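PDB 2B8M: uncharacterized protein MJ0764 from Methanocaldococcus jannaschii, which is of unknown function but has the double-stranded beta-helix fold of the RmlC-like cupin family, a barrel that often binds a metal or small molecule. Local coordinates for the interface of chains A and B. Coordinates in Å, arbitrary orientation; residue numbers count along the deposited sequence, not the author numbering. Chains: chain A/B, Hypothetical protein MJ0764.

Contact 1: the interface of chains A and B. Residues chain A 62-63, 65, 77, 79, 82; chain B 3-4.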
# COMPACT_ATOMS: atom_id res chain seq x y z
N LEU A 62 0.97 -16.54 12.61
CA LEU A 62 1.68 -15.68 13.49
C LEU A 62 1.92 -16.40 14.80
O LEU A 62 1.00 -16.99 15.40
CB LEU A 62 0.92 -14.38 13.77
CG LEU A 62 0.58 -13.49 12.58
CD1 LEU A 62 -0.07 -12.23 13.12
CD2 LEU A 62 1.80 -13.15 11.75
N GLU A 63 3.17 -16.36 15.25
CA GLU A 63 3.55 -16.99 16.51
C GLU A 63 2.95 -18.37 16.68
O GLU A 63 3.16 -19.20 15.83
CB GLU A 63 3.26 -16.06 17.70
CG GLU A 63 4.03 -14.79 17.72
CD GLU A 63 5.52 -14.93 18.03
OE1 GLU A 63 5.94 -15.94 18.62
OE2 GLU A 63 6.31 -14.01 17.69
N GLN A 65 -0.32 -19.12 16.91
CA GLN A 65 -1.70 -19.15 16.43
C GLN A 65 -1.87 -20.20 15.34
O GLN A 65 -0.92 -20.54 14.63
CB GLN A 65 -2.09 -17.81 15.80
CG GLN A 65 -1.98 -16.60 16.70
CD GLN A 65 -2.63 -15.34 16.14
OE1 GLN A 65 -2.72 -15.12 14.92
NE2 GLN A 65 -3.06 -14.49 17.04
N TYR A 77 -2.67 -5.93 9.66
CA TYR A 77 -1.59 -5.39 10.48
C TYR A 77 -0.88 -6.50 11.22
O TYR A 77 -1.53 -7.30 11.90
CB TYR A 77 -2.15 -4.43 11.52
CG TYR A 77 -1.18 -4.03 12.60
CD1 TYR A 77 -0.01 -3.36 12.31
CD2 TYR A 77 -1.47 -4.32 13.93
CE1 TYR A 77 0.85 -2.96 13.33
CE2 TYR A 77 -0.63 -3.92 14.95
CZ TYR A 77 0.52 -3.24 14.65
OH TYR A 77 1.35 -2.89 15.70
N PRO A 79 2.19 -6.61 14.08
CA PRO A 79 3.10 -5.81 14.85
C PRO A 79 4.58 -6.15 14.59
O PRO A 79 4.91 -7.25 14.16
CB PRO A 79 2.70 -6.13 16.31
CG PRO A 79 1.35 -6.75 16.22
CD PRO A 79 1.28 -7.42 14.91
N VAL A 82 7.26 -9.86 15.58
CA VAL A 82 6.32 -10.97 15.61
C VAL A 82 6.75 -12.01 14.55
O VAL A 82 7.00 -11.66 13.37
CB VAL A 82 4.87 -10.47 15.30
CG1 VAL A 82 3.90 -11.62 15.07
CG2 VAL A 82 4.34 -9.59 16.42
N ILE B 3 -3.27 -11.58 17.33
CA ILE B 3 -2.13 -10.69 17.30
C ILE B 3 -2.32 -9.62 16.24
O ILE B 3 -1.97 -8.46 16.47
CB ILE B 3 -0.84 -11.52 17.02
CG1 ILE B 3 -0.51 -12.38 18.26
CG2 ILE B 3 0.29 -10.63 16.52
CD1 ILE B 3 0.50 -13.51 18.01
N GLU B 4 -2.87 -10.02 15.09
CA GLU B 4 -3.06 -9.13 13.96
C GLU B 4 -4.36 -8.35 14.13
O GLU B 4 -5.23 -8.74 14.92
CB GLU B 4 -3.09 -9.89 12.64
CG GLU B 4 -4.30 -10.82 12.40
CD GLU B 4 -4.10 -12.26 12.83
OE1 GLU B 4 -3.51 -12.52 13.89
OE2 GLU B 4 -4.59 -13.17 12.12

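Contact 2: the interface of chains A and B. Residues chain A 62, 65, 68, 70, 76; chain B 2, 4, 6.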
# COMPACT_ATOMS: atom_id res chain seq x y z
N LEU A 62 0.97 -16.54 12.61
CA LEU A 62 1.68 -15.68 13.49
C LEU A 62 1.92 -16.40 14.80
O LEU A 62 1.00 -16.99 15.40
CB LEU A 62 0.92 -14.38 13.77
CG LEU A 62 0.58 -13.49 12.58
CD1 LEU A 62 -0.07 -12.23 13.12
CD2 LEU A 62 1.80 -13.15 11.75
N GLN A 65 -0.32 -19.12 16.91
CA GLN A 65 -1.70 -19.15 16.43
C GLN A 65 -1.87 -20.20 15.34
O GLN A 65 -0.92 -20.54 14.63
CB GLN A 65 -2.09 -17.81 15.80
CG GLN A 65 -1.98 -16.60 16.70
CD GLN A 65 -2.63 -15.34 16.14
OE1 GLN A 65 -2.72 -15.12 14.92
NE2 GLN A 65 -3.06 -14.49 17.04
N HIS A 68 -4.35 -18.24 9.84
CA HIS A 68 -5.57 -17.47 9.53
C HIS A 68 -5.57 -17.11 8.05
O HIS A 68 -4.52 -16.74 7.51
CB HIS A 68 -5.66 -16.23 10.44
CG HIS A 68 -5.81 -16.56 11.90
ND1 HIS A 68 -5.43 -15.68 12.89
CD2 HIS A 68 -6.29 -17.65 12.53
CE1 HIS A 68 -5.67 -16.22 14.07
NE2 HIS A 68 -6.18 -17.42 13.89
N TYR A 70 -6.79 -14.75 4.85
CA TYR A 70 -7.28 -13.42 4.49
C TYR A 70 -7.32 -13.30 2.97
O TYR A 70 -6.43 -13.73 2.30
CB TYR A 70 -6.35 -12.36 5.09
CG TYR A 70 -6.41 -12.41 6.59
CD1 TYR A 70 -7.57 -11.99 7.26
CD2 TYR A 70 -5.35 -12.89 7.36
CE1 TYR A 70 -7.67 -12.07 8.65
CE2 TYR A 70 -5.44 -12.95 8.75
CZ TYR A 70 -6.59 -12.51 9.39
OH TYR A 70 -6.68 -12.61 10.75
N VAL A 76 -4.04 -6.32 6.52
CA VAL A 76 -3.73 -7.01 7.77
C VAL A 76 -2.50 -6.38 8.42
O VAL A 76 -1.42 -6.33 7.82
CB VAL A 76 -3.49 -8.51 7.56
CG1 VAL A 76 -3.19 -9.20 8.93
CG2 VAL A 76 -4.64 -9.18 6.86
N MSE B 2 -6.64 -11.74 18.57
CA MSE B 2 -5.59 -12.14 17.64
C MSE B 2 -4.46 -11.17 17.79
O MSE B 2 -4.66 -10.06 18.31
CB MSE B 2 -6.13 -12.04 16.22
CG MSE B 2 -7.37 -12.86 16.03
SE MSE B 2 -7.80 -12.82 14.17
CE MSE B 2 -8.23 -10.92 13.91
N GLU B 4 -2.87 -10.02 15.09
CA GLU B 4 -3.06 -9.13 13.96
C GLU B 4 -4.36 -8.35 14.13
O GLU B 4 -5.23 -8.74 14.92
CB GLU B 4 -3.09 -9.89 12.64
CG GLU B 4 -4.30 -10.82 12.40
CD GLU B 4 -4.10 -12.26 12.83
OE1 GLU B 4 -3.51 -12.52 13.89
OE2 GLU B 4 -4.59 -13.17 12.12
N VAL B 6 -7.31 -6.48 11.55
CA VAL B 6 -7.79 -6.61 10.18
C VAL B 6 -8.64 -5.38 9.83
O VAL B 6 -9.41 -4.89 10.66
CB VAL B 6 -8.60 -7.91 10.05
CG1 VAL B 6 -8.99 -8.15 8.61
CG2 VAL B 6 -7.77 -9.08 10.53

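Contact 1: the interface of chains A and B
The end atom of A:Gln65 modelled as NE2 lies 2.9 Å from the backbone N of B:Ile3 and should probably be the oxygen, because the N-H of B:Ile3 points almost straight at it. As modelled, two donors face each other here, and A:Gln65 OE1 lies 2.9 Å from the carboxylate oxygen B:Glu4 OE1, a clash of acceptors. Turning the amide by half a circle about CG-CD would probably convert both pairs into hydrogen bonds, so the assignment of O and N is doubtful although the place of the group is not. Glutamine suits the position because one flat end can offer both a donor and an acceptor. Its extended chain (chi2 -169°) carries that end out to the N-terminal arm of chain B, with the amide plane turned 42° from the carboxylate.

Around these polar pairs B:Ile3 inserts a branched side chain among apolar groups of chain A. Its CG2, anti to the backbone N, takes one branch towards the ring of A:Pro79, where it meets CD at 3.7 Å, and touches A:Leu62 CD1 at 3.8 Å. A:Val82 sends CG1 to the same methyl, its side chain running past the isoleucine in the opposite direction. The other branch of B:Ile3 ends in CD1, which crosses the aliphatic part of A:Glu63 at about a right angle, with CG 3.8 Å away. Isoleucine suits the site because its two branches reach different walls, and the rigid proline ring offers a firm one. A:Leu62 serves both residues of the arm, for its methyl CD1 also lies 3.5 Å from B:Glu4 OE1.

Contact 2: the interface of chains A and B
This is a swapped-arm interface between two copies of one protein: the N-terminal segment of chain B lies along chain A, where B:Val6 of strand 5-8 forms an antiparallel bridge with A:Val76 of strand 74-78. A two-fold twin of the contact exchanges the chains, so each subunit would lend the other an edge strand and help to hold the pair together.

Next to the bridge, the carboxylate oxygen OE2 of B:Glu4 is gripped by two donors. It accepts from A:His68 ND1 at 2.8 Å, nearly straight at 166°, and from the phenol A:Tyr70 OH at 2.6 Å. The imidazole N-H comes on the syn side and the hydroxyl on the anti side, both from the same face of the carboxylate plane. OE2 lies in the plane of the imidazole and at the edge of the phenol ring, which stands 76° from the carboxylate. B:Glu4 reaches them by placing CG between its backbone N and carbonyl carbon (chi1 68°), a crowded position, while its CB packs on A:Val76 CG1 at 3.8 Å. With alanine in place of B:Glu4, A:His68 ND1 and A:Tyr70 OH would probably both lose their acceptor, and the two rings would be freer to turn.

Small branched B:Val6 fits beside the phenol, its CG2 3.5 Å from A:Tyr70 CE1, and A:Val76 CG2 lies over a face of the same ring near its rim. The long, flexible methionine side chain of B:Met2, here selenomethionine, reaches the two donors, with SE in contact at 3.6 Å from A:Tyr70 OH. Strand pairing and a doubly bound carboxylate oxygen are likely to hold the exchanged arm in register on the neighbouring barrel, a role that probably stabilises the dimer.

Contact 1 and contact 2 are neighbouring stretches of one arm-to-barrel interface, the centres of their C-alpha atoms about 6 Å apart. Both use A:Leu62, A:Gln65 and B:Glu4, so the glutamate side chain joins the two patches. Contact 1 centres on B:Ile3, inserted against strand 57-62 and nearby loops, whereas contact 2 takes in B:Met2 and B:Val6 on either side of it, adding hydrogen bonds from side chains of strand 68-71 and a bridge to strand 74-78. The same arm packing recurs with the chains exchanged, so each subunit holds the other's arm, although the structure alone does not show that the dimer persists in solution.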